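Local coordinates for L544 (Acanthamoeba polyphaga mimivirus, PDB 4AMQ), which is a virion-associated protein that probably transfers nucleotides, using divalent metal ions bound in its nucleotidyltransferase domain, at residues V190-Y201 with F212-P220; Y244-R252 with L265-F273. All coordinates share one frame; numbering follows the deposited sequence.

Interaction 1. Residues V190-Y201 with F212-P220; sequences VVKNNSILLLQY and FDIAVRYKP. With MN (manganese (II) ion), chain C.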
loop_
_atom_site.group_PDB
_atom_site.type_symbol
_atom_site.label_atom_id
_atom_site.label_comp_id
_atom_site.label_asym_id
_atom_site.label_seq_id
_atom_site.Cartn_x
_atom_site.Cartn_y
_atom_site.Cartn_z
ATOM N N VAL A 190 12.022 -20.864 -3.106
ATOM C CA VAL A 190 12.007 -19.405 -3.123
ATOM C C VAL A 190 12.758 -18.782 -1.943
ATOM O O VAL A 190 13.524 -17.838 -2.124
ATOM C CB VAL A 190 10.567 -18.862 -3.178
ATOM C CG1 VAL A 190 10.561 -17.363 -2.994
ATOM C CG2 VAL A 190 9.910 -19.245 -4.500
ATOM N N VAL A 191 12.540 -19.301 -0.739
ATOM C CA VAL A 191 13.253 -18.791 0.430
ATOM C C VAL A 191 14.760 -19.040 0.335
ATOM O O VAL A 191 15.562 -18.236 0.809
ATOM C CB VAL A 191 12.708 -19.378 1.753
ATOM C CG1 VAL A 191 12.141 -20.765 1.534
ATOM C CG2 VAL A 191 13.798 -19.400 2.814
ATOM N N LYS A 192 15.140 -20.152 -0.285
ATOM C CA LYS A 192 16.550 -20.498 -0.423
ATOM C C LYS A 192 17.252 -19.562 -1.403
ATOM O O LYS A 192 18.444 -19.287 -1.268
ATOM C CB LYS A 192 16.712 -21.953 -0.870
ATOM C CG LYS A 192 18.140 -22.474 -0.778
ATOM C CD LYS A 192 18.632 -22.470 0.664
ATOM C CE LYS A 192 20.118 -22.798 0.751
ATOM N NZ LYS A 192 20.615 -22.747 2.155
ATOM N N ASN A 193 16.503 -19.068 -2.382
ATOM C CA ASN A 193 17.062 -18.191 -3.404
ATOM C C ASN A 193 16.881 -16.710 -3.097
ATOM O O ASN A 193 17.205 -15.854 -3.921
ATOM C CB ASN A 193 16.459 -18.512 -4.773
ATOM C CG ASN A 193 16.927 -19.847 -5.313
ATOM O OD1 ASN A 193 18.069 -19.982 -5.758
ATOM N ND2 ASN A 193 16.047 -20.841 -5.283
ATOM N N ASN A 194 16.364 -16.406 -1.912
ATOM C CA ASN A 194 16.109 -15.019 -1.543
ATOM C C ASN A 194 16.615 -14.675 -0.150
ATOM O O ASN A 194 16.871 -15.562 0.660
ATOM C CB ASN A 194 14.617 -14.695 -1.677
ATOM C CG ASN A 194 14.169 -14.614 -3.125
ATOM O OD1 ASN A 194 14.209 -13.547 -3.740
ATOM N ND2 ASN A 194 13.749 -15.745 -3.680
ATOM N N SER A 195 16.757 -13.383 0.124
ATOM C CA SER A 195 17.288 -12.935 1.407
ATOM C C SER A 195 16.210 -12.324 2.295
ATOM O O SER A 195 16.392 -12.197 3.504
ATOM C CB SER A 195 18.410 -11.919 1.192
ATOM O OG SER A 195 19.440 -12.461 0.383
ATOM N N ILE A 196 15.093 -11.939 1.689
ATOM C CA ILE A 196 14.024 -11.276 2.423
ATOM C C ILE A 196 12.639 -11.683 1.924
ATOM O O ILE A 196 12.454 -11.977 0.745
ATOM C CB ILE A 196 14.149 -9.743 2.327
ATOM C CG1 ILE A 196 12.987 -9.069 3.060
ATOM C CG2 ILE A 196 14.184 -9.304 0.873
ATOM C CD1 ILE A 196 12.872 -7.588 2.791
ATOM N N LEU A 197 11.675 -11.712 2.838
ATOM C CA LEU A 197 10.275 -11.893 2.471
ATOM C C LEU A 197 9.425 -10.818 3.138
ATOM O O LEU A 197 9.801 -10.274 4.180
ATOM C CB LEU A 197 9.781 -13.298 2.834
ATOM C CG LEU A 197 9.807 -13.739 4.298
ATOM C CD1 LEU A 197 8.573 -13.237 5.034
ATOM C CD2 LEU A 197 9.895 -15.257 4.388
ATOM N N LEU A 198 8.288 -10.499 2.528
ATOM C CA LEU A 198 7.417 -9.454 3.054
ATOM C C LEU A 198 6.100 -10.044 3.532
ATOM O O LEU A 198 5.425 -10.750 2.779
ATOM C CB LEU A 198 7.145 -8.388 1.986
ATOM C CG LEU A 198 6.280 -7.189 2.387
ATOM C CD1 LEU A 198 7.051 -6.272 3.319
ATOM C CD2 LEU A 198 5.811 -6.417 1.162
ATOM N N LEU A 199 5.752 -9.765 4.786
ATOM C CA LEU A 199 4.460 -10.162 5.333
ATOM C C LEU A 199 3.480 -8.997 5.217
ATOM O O LEU A 199 3.693 -7.938 5.810
ATOM C CB LEU A 199 4.600 -10.579 6.799
ATOM C CG LEU A 199 5.582 -11.708 7.128
ATOM C CD1 LEU A 199 5.699 -11.909 8.637
ATOM C CD2 LEU A 199 5.170 -13.001 6.444
ATOM N N GLN A 200 2.413 -9.181 4.448
ATOM C CA GLN A 200 1.415 -8.126 4.296
ATOM C C GLN A 200 0.165 -8.411 5.114
ATOM O O GLN A 200 -0.681 -9.217 4.726
ATOM C CB GLN A 200 1.061 -7.902 2.827
ATOM C CG GLN A 200 2.139 -7.155 2.056
ATOM C CD GLN A 200 1.695 -6.764 0.663
ATOM O OE1 GLN A 200 0.844 -7.419 0.064
ATOM N NE2 GLN A 200 2.265 -5.683 0.143
ATOM N N TYR A 201 0.058 -7.738 6.252
ATOM C CA TYR A 201 -1.057 -7.942 7.161
ATOM C C TYR A 201 -2.104 -6.852 6.990
ATOM O O TYR A 201 -1.805 -5.747 6.531
ATOM C CB TYR A 201 -0.577 -7.894 8.618
ATOM C CG TYR A 201 0.268 -9.058 9.104
ATOM C CD1 TYR A 201 -0.324 -10.224 9.572
ATOM C CD2 TYR A 201 1.655 -8.966 9.149
ATOM C CE1 TYR A 201 0.439 -11.277 10.041
ATOM C CE2 TYR A 201 2.431 -10.016 9.620
ATOM C CZ TYR A 201 1.816 -11.169 10.066
ATOM O OH TYR A 201 2.576 -12.220 10.536
ATOM N N PHE A 212 -0.226 -3.582 7.914
ATOM C CA PHE A 212 1.064 -3.759 8.562
ATOM C C PHE A 212 1.959 -4.514 7.589
ATOM O O PHE A 212 1.703 -5.679 7.284
ATOM C CB PHE A 212 0.921 -4.562 9.862
ATOM C CG PHE A 212 0.399 -3.762 11.025
ATOM C CD1 PHE A 212 -0.927 -3.363 11.075
ATOM C CD2 PHE A 212 1.237 -3.406 12.070
ATOM C CE1 PHE A 212 -1.406 -2.625 12.149
ATOM C CE2 PHE A 212 0.762 -2.671 13.146
ATOM C CZ PHE A 212 -0.559 -2.281 13.185
ATOM N N ASP A 213 2.991 -3.844 7.085
ATOM C CA ASP A 213 3.958 -4.487 6.204
ATOM C C ASP A 213 5.249 -4.798 6.958
ATOM O O ASP A 213 5.941 -3.887 7.422
ATOM C CB ASP A 213 4.251 -3.609 4.981
ATOM C CG ASP A 213 3.039 -3.438 4.074
ATOM O OD1 ASP A 213 2.196 -4.358 4.010
ATOM O OD2 ASP A 213 2.933 -2.379 3.419
ATOM N N ILE A 214 5.566 -6.084 7.079
ATOM C CA ILE A 214 6.765 -6.518 7.791
ATOM C C ILE A 214 7.793 -7.138 6.848
ATOM O O ILE A 214 7.599 -8.248 6.349
ATOM C CB ILE A 214 6.441 -7.561 8.880
ATOM C CG1 ILE A 214 5.211 -7.141 9.692
ATOM C CG2 ILE A 214 7.659 -7.789 9.776
ATOM C CD1 ILE A 214 5.326 -5.767 10.318
ATOM N N ALA A 215 8.885 -6.417 6.613
ATOM C CA ALA A 215 9.987 -6.925 5.802
ATOM C C ALA A 215 10.878 -7.820 6.653
ATOM O O ALA A 215 11.569 -7.350 7.553
ATOM C CB ALA A 215 10.790 -5.779 5.223
ATOM N N VAL A 216 10.854 -9.115 6.367
ATOM C CA VAL A 216 11.613 -10.077 7.150
ATOM C C VAL A 216 12.917 -10.455 6.448
ATOM O O VAL A 216 12.908 -11.142 5.428
ATOM C CB VAL A 216 10.785 -11.340 7.427
ATOM C CG1 VAL A 216 11.595 -12.339 8.235
ATOM C CG2 VAL A 216 9.493 -10.974 8.154
ATOM N N ARG A 217 14.034 -9.990 7.000
ATOM C CA ARG A 217 15.351 -10.327 6.471
ATOM C C ARG A 217 15.912 -11.534 7.209
ATOM O O ARG A 217 16.253 -11.445 8.389
ATOM C CB ARG A 217 16.313 -9.145 6.609
ATOM C CG ARG A 217 17.566 -9.270 5.751
ATOM C CD ARG A 217 18.707 -8.423 6.294
ATOM N NE ARG A 217 18.272 -7.080 6.667
ATOM C CZ ARG A 217 18.247 -6.039 5.839
ATOM N NH1 ARG A 217 18.633 -6.182 4.577
ATOM N NH2 ARG A 217 17.835 -4.856 6.274
ATOM N N TYR A 218 16.011 -12.659 6.511
ATOM C CA TYR A 218 16.470 -13.900 7.126
ATOM C C TYR A 218 17.865 -14.320 6.651
ATOM O O TYR A 218 18.352 -15.390 7.016
ATOM C CB TYR A 218 15.455 -15.024 6.889
ATOM C CG TYR A 218 15.118 -15.240 5.433
ATOM C CD1 TYR A 218 14.172 -14.447 4.796
ATOM C CD2 TYR A 218 15.750 -16.232 4.693
ATOM C CE1 TYR A 218 13.862 -14.636 3.462
ATOM C CE2 TYR A 218 15.446 -16.428 3.357
ATOM C CZ TYR A 218 14.504 -15.627 2.748
ATOM O OH TYR A 218 14.193 -15.817 1.421
ATOM N N LYS A 219 18.495 -13.477 5.836
ATOM C CA LYS A 219 19.893 -13.664 5.447
ATOM C C LYS A 219 20.738 -12.486 5.922
ATOM O O LYS A 219 20.245 -11.362 6.009
ATOM C CB LYS A 219 20.041 -13.798 3.929
ATOM C CG LYS A 219 19.622 -15.136 3.348
ATOM C CD LYS A 219 20.389 -15.409 2.060
ATOM C CE LYS A 219 19.580 -16.238 1.074
ATOM N NZ LYS A 219 19.110 -17.522 1.647
ATOM N N PRO A 220 22.021 -12.739 6.223
ATOM C CA PRO A 220 22.928 -11.682 6.686
ATOM C C PRO A 220 23.022 -10.531 5.686
ATOM O O PRO A 220 23.073 -10.779 4.480
ATOM C CB PRO A 220 24.275 -12.401 6.789
ATOM C CG PRO A 220 23.924 -13.837 6.982
ATOM C CD PRO A 220 22.685 -14.053 6.167
HETATM MN MN MN C . 3.249 0.133 3.789
HETATM O O HOH W 1 -0.530 -4.457 4.275
HETATM O O HOH W 2 1.682 0.361 1.774
#
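Leu199 and Ile214 exchange two backbone hydrogen bonds, the straightest of the set: Leu199 N to Ile214 O and Ile214 N to Leu199 O, each 2.9 Å. Leu197 with Val216 and Tyr201 with Phe212 pair in the same way. The hydrogen-bonded pairs therefore alternate with the non-hydrogen-bonded pairs Ile196–Arg217, Leu198–Ala215 and Gln200–Asp213. Past the strands, Tyr218 N bonds to Ser195 O at 3.1 Å.

Apolar contacts line both faces. On the face of Leu197, Leu199 and Tyr201, the Leu197 side chain lies alongside Val216 and points the same way, with CD1 3.8 Å from Val216 CB. Leu199 CD1 reaches Val216 CG2. On the other face, Ile196 CD1 meets Ala215 CB at 3.7 Å.

The two strands form a beta hairpin inside the mixed sheet of the nucleotidyltransferase domain, between strands 66-72 and 99-108.

The metal contact lies on the same face as Ile196 and Ala215, at Gln200 and Asp213. Asp213 OD2 binds a manganese ion at 2.6 Å, and Asp66 and Asp68 from the neighbouring strand share that ion. The other oxygen, OD1, accepts from a water that also donates to Tyr201 O. This bridge ties the carboxylate to the partner strand. Gln200 CG touches the same OD1.

At the far end, Tyr218 CG sits between its backbone N and carbonyl carbon (chi1 55°), which turns the ring in toward the helix end and loop at 191-195. Ser195 O sits over one ring face, offset toward the rim. Tyr218 OH is 2.8 Å from both Val191 O and Asn194 O. Asn194 ND2 bonds back to Val190 O in the last turn of the helix. Lys219 NZ makes a salt bridge to Asp79, as does Lys192 NZ.

Interaction 2. Residues Y244-R252 with L265-F273; sequences YYFMLFPLR and LEYIIETKF
Arg252 NH1 reaches two glutamates, Glu266 and Glu270, and makes a salt bridge to each. The contact is a helix–helix packing in the helical domain: helices 248-252 and 265-272 run roughly antiparallel, at 140°. Arg252 is a knob set among Leu265, Glu266, Ile269 and Glu270.

The two bonds differ in geometry. NH1 to Glu270 OE2 is 2.9 Å and nearly straight, at 175°. It lies in the guanidinium plane and uses the anti lone pair of OE2, and the two flat groups are nearly coplanar. NH1 to Glu266 OE1 is 2.8 Å but clearly bent. Here NH1 comes from above the carboxylate plane. The Arg252 chain leaves the backbone extended, then turns at chi3 (60°), which swings NH1 to the two carboxylates. Ile269 CD1 lies over one face of the guanidinium group, offset toward the rim.

Around this group is an apolar layer. Ile269 CD1 also touches Leu248 CB, and Ile269 CG2 meets Phe249 CZ at 3.6 Å. Leu265 CD1 presses on the backbone of Arg252, 3.6 Å from its CA. The side chains of Leu248 and Ile268 cross at about a right angle, CD1 meeting CG2.

Further out, Arg59 makes salt bridges to both glutamates, and Lys277 makes one to Glu270 OE1. The cluster thus gathers two arginines and a lysine round two carboxylates, which probably keeps both glutamates ionised. Tyr245 N bonds to Asn357 of helix 334-368, which helps to place Tyr245. Its ring meets Phe273 obliquely, with CE1 3.4 Å from Phe273 CB. At the ring edge, Tyr245 OH donates to Ile269 O at 2.9 Å.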
loop_
_atom_site.group_PDB
_atom_site.type_symbol
_atom_site.label_atom_id
_atom_site.label_comp_id
_atom_site.label_asym_id
_atom_site.label_seq_id
_atom_site.Cartn_x
_atom_site.Cartn_y
_atom_site.Cartn_z
ATOM N N TYR A 244 -0.730 17.973 -7.603
ATOM C CA TYR A 244 -0.004 18.964 -6.812
ATOM C C TYR A 244 0.210 18.589 -5.348
ATOM O O TYR A 244 1.164 19.046 -4.723
ATOM C CB TYR A 244 -0.683 20.331 -6.927
ATOM C CG TYR A 244 -0.643 20.889 -8.333
ATOM C CD1 TYR A 244 0.560 21.003 -9.019
ATOM C CD2 TYR A 244 -1.810 21.276 -8.984
ATOM C CE1 TYR A 244 0.605 21.503 -10.308
ATOM C CE2 TYR A 244 -1.776 21.776 -10.275
ATOM C CZ TYR A 244 -0.566 21.888 -10.931
ATOM O OH TYR A 244 -0.527 22.384 -12.214
ATOM N N TYR A 245 -0.675 17.765 -4.799
ATOM C CA TYR A 245 -0.514 17.307 -3.426
ATOM C C TYR A 245 0.658 16.338 -3.307
ATOM O O TYR A 245 1.481 16.448 -2.398
ATOM C CB TYR A 245 -1.789 16.639 -2.920
ATOM C CG TYR A 245 -1.630 16.022 -1.553
ATOM C CD1 TYR A 245 -1.432 16.818 -0.435
ATOM C CD2 TYR A 245 -1.674 14.646 -1.379
ATOM C CE1 TYR A 245 -1.284 16.266 0.814
ATOM C CE2 TYR A 245 -1.531 14.080 -0.126
ATOM C CZ TYR A 245 -1.338 14.897 0.966
ATOM O OH TYR A 245 -1.196 14.347 2.219
ATOM N N PHE A 246 0.730 15.390 -4.233
ATOM C CA PHE A 246 1.786 14.390 -4.204
ATOM C C PHE A 246 3.125 14.948 -4.686
ATOM O O PHE A 246 4.182 14.386 -4.398
ATOM C CB PHE A 246 1.368 13.150 -4.997
ATOM C CG PHE A 246 0.212 12.410 -4.380
ATOM C CD1 PHE A 246 0.422 11.516 -3.340
ATOM C CD2 PHE A 246 -1.084 12.623 -4.821
ATOM C CE1 PHE A 246 -0.638 10.840 -2.760
ATOM C CE2 PHE A 246 -2.147 11.951 -4.244
ATOM C CZ PHE A 246 -1.924 11.057 -3.214
ATOM N N MET A 247 3.076 16.066 -5.403
ATOM C CA MET A 247 4.288 16.738 -5.852
ATOM C C MET A 247 4.945 17.513 -4.713
ATOM O O MET A 247 6.070 17.988 -4.846
ATOM C CB MET A 247 3.983 17.663 -7.032
ATOM C CG MET A 247 3.498 16.921 -8.273
ATOM S SD MET A 247 2.578 17.961 -9.426
ATOM C CE MET A 247 3.877 19.040 -10.029
ATOM N N LEU A 248 4.238 17.638 -3.592
ATOM C CA LEU A 248 4.813 18.239 -2.393
ATOM C C LEU A 248 5.816 17.292 -1.740
ATOM O O LEU A 248 6.727 17.732 -1.042
ATOM C CB LEU A 248 3.720 18.597 -1.381
ATOM C CG LEU A 248 2.739 19.718 -1.726
ATOM C CD1 LEU A 248 1.676 19.826 -0.645
ATOM C CD2 LEU A 248 3.457 21.047 -1.904
ATOM N N PHE A 249 5.633 15.992 -1.963
ATOM C CA PHE A 249 6.496 14.972 -1.372
ATOM C C PHE A 249 7.946 15.067 -1.863
ATOM O O PHE A 249 8.877 14.951 -1.067
ATOM C CB PHE A 249 5.932 13.565 -1.618
ATOM C CG PHE A 249 4.700 13.250 -0.810
ATOM C CD1 PHE A 249 3.524 13.956 -1.002
ATOM C CD2 PHE A 249 4.723 12.247 0.149
ATOM C CE1 PHE A 249 2.390 13.664 -0.254
ATOM C CE2 PHE A 249 3.595 11.954 0.898
ATOM C CZ PHE A 249 2.427 12.662 0.695
ATOM N N PRO A 250 8.146 15.261 -3.176
ATOM C CA PRO A 250 9.519 15.528 -3.630
ATOM C C PRO A 250 10.071 16.809 -3.004
ATOM O O PRO A 250 11.247 16.860 -2.644
ATOM C CB PRO A 250 9.361 15.704 -5.143
ATOM C CG PRO A 250 8.138 14.917 -5.485
ATOM C CD PRO A 250 7.217 15.076 -4.304
ATOM N N LEU A 251 9.225 17.825 -2.862
ATOM C CA LEU A 251 9.651 19.082 -2.255
ATOM C C LEU A 251 10.069 18.882 -0.802
ATOM O O LEU A 251 11.058 19.453 -0.351
ATOM C CB LEU A 251 8.548 20.138 -2.344
ATOM C CG LEU A 251 8.085 20.548 -3.743
ATOM C CD1 LEU A 251 7.094 21.698 -3.655
ATOM C CD2 LEU A 251 9.272 20.927 -4.617
ATOM N N ARG A 252 9.313 18.068 -0.070
ATOM C CA ARG A 252 9.634 17.801 1.327
ATOM C C ARG A 252 10.993 17.116 1.439
ATOM O O ARG A 252 11.764 17.393 2.356
ATOM C CB ARG A 252 8.543 16.960 2.000
ATOM C CG ARG A 252 8.828 16.653 3.470
ATOM C CD ARG A 252 7.636 16.005 4.160
ATOM N NE ARG A 252 7.247 14.746 3.531
ATOM C CZ ARG A 252 6.239 13.983 3.942
ATOM N NH1 ARG A 252 5.507 14.345 4.989
ATOM N NH2 ARG A 252 5.962 12.855 3.303
ATOM N N LEU A 265 6.124 22.134 5.409
ATOM C CA LEU A 265 5.705 21.096 4.476
ATOM C C LEU A 265 5.101 19.902 5.209
ATOM O O LEU A 265 4.115 19.323 4.752
ATOM C CB LEU A 265 6.869 20.663 3.579
ATOM C CG LEU A 265 7.118 21.578 2.379
ATOM C CD1 LEU A 265 8.347 21.144 1.600
ATOM C CD2 LEU A 265 5.892 21.608 1.479
ATOM N N GLU A 266 5.688 19.544 6.347
ATOM C CA GLU A 266 5.168 18.445 7.150
ATOM C C GLU A 266 3.762 18.777 7.641
ATOM O O GLU A 266 2.869 17.929 7.618
ATOM C CB GLU A 266 6.086 18.163 8.338
ATOM C CG GLU A 266 5.692 16.941 9.162
ATOM C CD GLU A 266 6.056 15.624 8.486
ATOM O OE1 GLU A 266 6.433 15.640 7.295
ATOM O OE2 GLU A 266 5.968 14.569 9.150
ATOM N N TYR A 267 3.569 20.014 8.081
ATOM C CA TYR A 267 2.260 20.457 8.537
ATOM C C TYR A 267 1.233 20.374 7.414
ATOM O O TYR A 267 0.134 19.854 7.601
ATOM C CB TYR A 267 2.325 21.883 9.080
ATOM C CG TYR A 267 0.963 22.444 9.417
ATOM C CD1 TYR A 267 0.411 22.273 10.679
ATOM C CD2 TYR A 267 0.224 23.134 8.466
ATOM C CE1 TYR A 267 -0.838 22.777 10.985
ATOM C CE2 TYR A 267 -1.023 23.641 8.763
ATOM C CZ TYR A 267 -1.550 23.460 10.022
ATOM O OH TYR A 267 -2.796 23.968 10.315
ATOM N N ILE A 268 1.601 20.891 6.248
ATOM C CA ILE A 268 0.707 20.920 5.097
ATOM C C ILE A 268 0.305 19.518 4.652
ATOM O O ILE A 268 -0.880 19.228 4.469
ATOM C CB ILE A 268 1.358 21.655 3.913
ATOM C CG1 ILE A 268 1.665 23.105 4.297
ATOM C CG2 ILE A 268 0.458 21.605 2.689
ATOM C CD1 ILE A 268 2.473 23.853 3.264
ATOM N N ILE A 269 1.301 18.656 4.481
ATOM C CA ILE A 269 1.078 17.299 4.003
ATOM C C ILE A 269 0.343 16.438 5.031
ATOM O O ILE A 269 -0.627 15.756 4.699
ATOM C CB ILE A 269 2.416 16.623 3.623
ATOM C CG1 ILE A 269 3.089 17.390 2.480
ATOM C CG2 ILE A 269 2.197 15.165 3.246
ATOM C CD1 ILE A 269 4.483 16.902 2.138
ATOM N N GLU A 270 0.795 16.492 6.281
ATOM C CA GLU A 270 0.346 15.550 7.303
ATOM C C GLU A 270 -0.801 16.043 8.196
ATOM O O GLU A 270 -1.532 15.237 8.773
ATOM C CB GLU A 270 1.531 15.112 8.170
ATOM C CG GLU A 270 2.704 14.542 7.381
ATOM C CD GLU A 270 2.345 13.272 6.628
ATOM O OE1 GLU A 270 1.216 12.767 6.806
ATOM O OE2 GLU A 270 3.196 12.773 5.860
ATOM N N THR A 271 -0.960 17.354 8.324
ATOM C CA THR A 271 -2.025 17.882 9.176
ATOM C C THR A 271 -3.139 18.540 8.368
ATOM O O THR A 271 -4.296 18.124 8.437
ATOM C CB THR A 271 -1.489 18.862 10.245
ATOM O OG1 THR A 271 -0.618 18.160 11.137
ATOM C CG2 THR A 271 -2.635 19.457 11.051
ATOM N N LYS A 272 -2.791 19.561 7.597
ATOM C CA LYS A 272 -3.785 20.266 6.802
ATOM C C LYS A 272 -4.497 19.335 5.824
ATOM O O LYS A 272 -5.720 19.391 5.686
ATOM C CB LYS A 272 -3.149 21.435 6.055
ATOM C CG LYS A 272 -4.144 22.259 5.267
ATOM C CD LYS A 272 -3.492 23.500 4.688
ATOM C CE LYS A 272 -4.457 24.240 3.780
ATOM N NZ LYS A 272 -5.695 24.643 4.504
ATOM N N PHE A 273 -3.732 18.481 5.148
ATOM C CA PHE A 273 -4.302 17.569 4.159
ATOM C C PHE A 273 -4.177 16.108 4.582
ATOM O O PHE A 273 -4.395 15.199 3.782
ATOM C CB PHE A 273 -3.650 17.785 2.794
ATOM C CG PHE A 273 -3.835 19.175 2.249
ATOM C CD1 PHE A 273 -5.098 19.641 1.921
ATOM C CD2 PHE A 273 -2.747 20.011 2.059
ATOM C CE1 PHE A 273 -5.271 20.917 1.422
ATOM C CE2 PHE A 273 -2.915 21.288 1.558
ATOM C CZ PHE A 273 -4.180 21.741 1.239
#

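How the interactions relate
Along the chain, interaction 1 comes first. Strand 196-204 turns back into strand 209-217, and the contact closes a hairpin with ten residues between its two segments. The chain then leaves the sheet, passes an unmodelled stretch at 221-231 and enters the helical domain. There interaction 2 closes a second short loop, with twelve residues between Arg252 and Leu265. The two contacts are in series: neither nests in the other and they do not cross. The centres of interactions 1 and 2 are about 31 Å apart. The nearest atoms of interactions 1 and 2 are about 15 Å apart. Interaction 1 joins strands of the nucleotidyltransferase sheet, whereas interaction 2 joins successive helices of the helical domain.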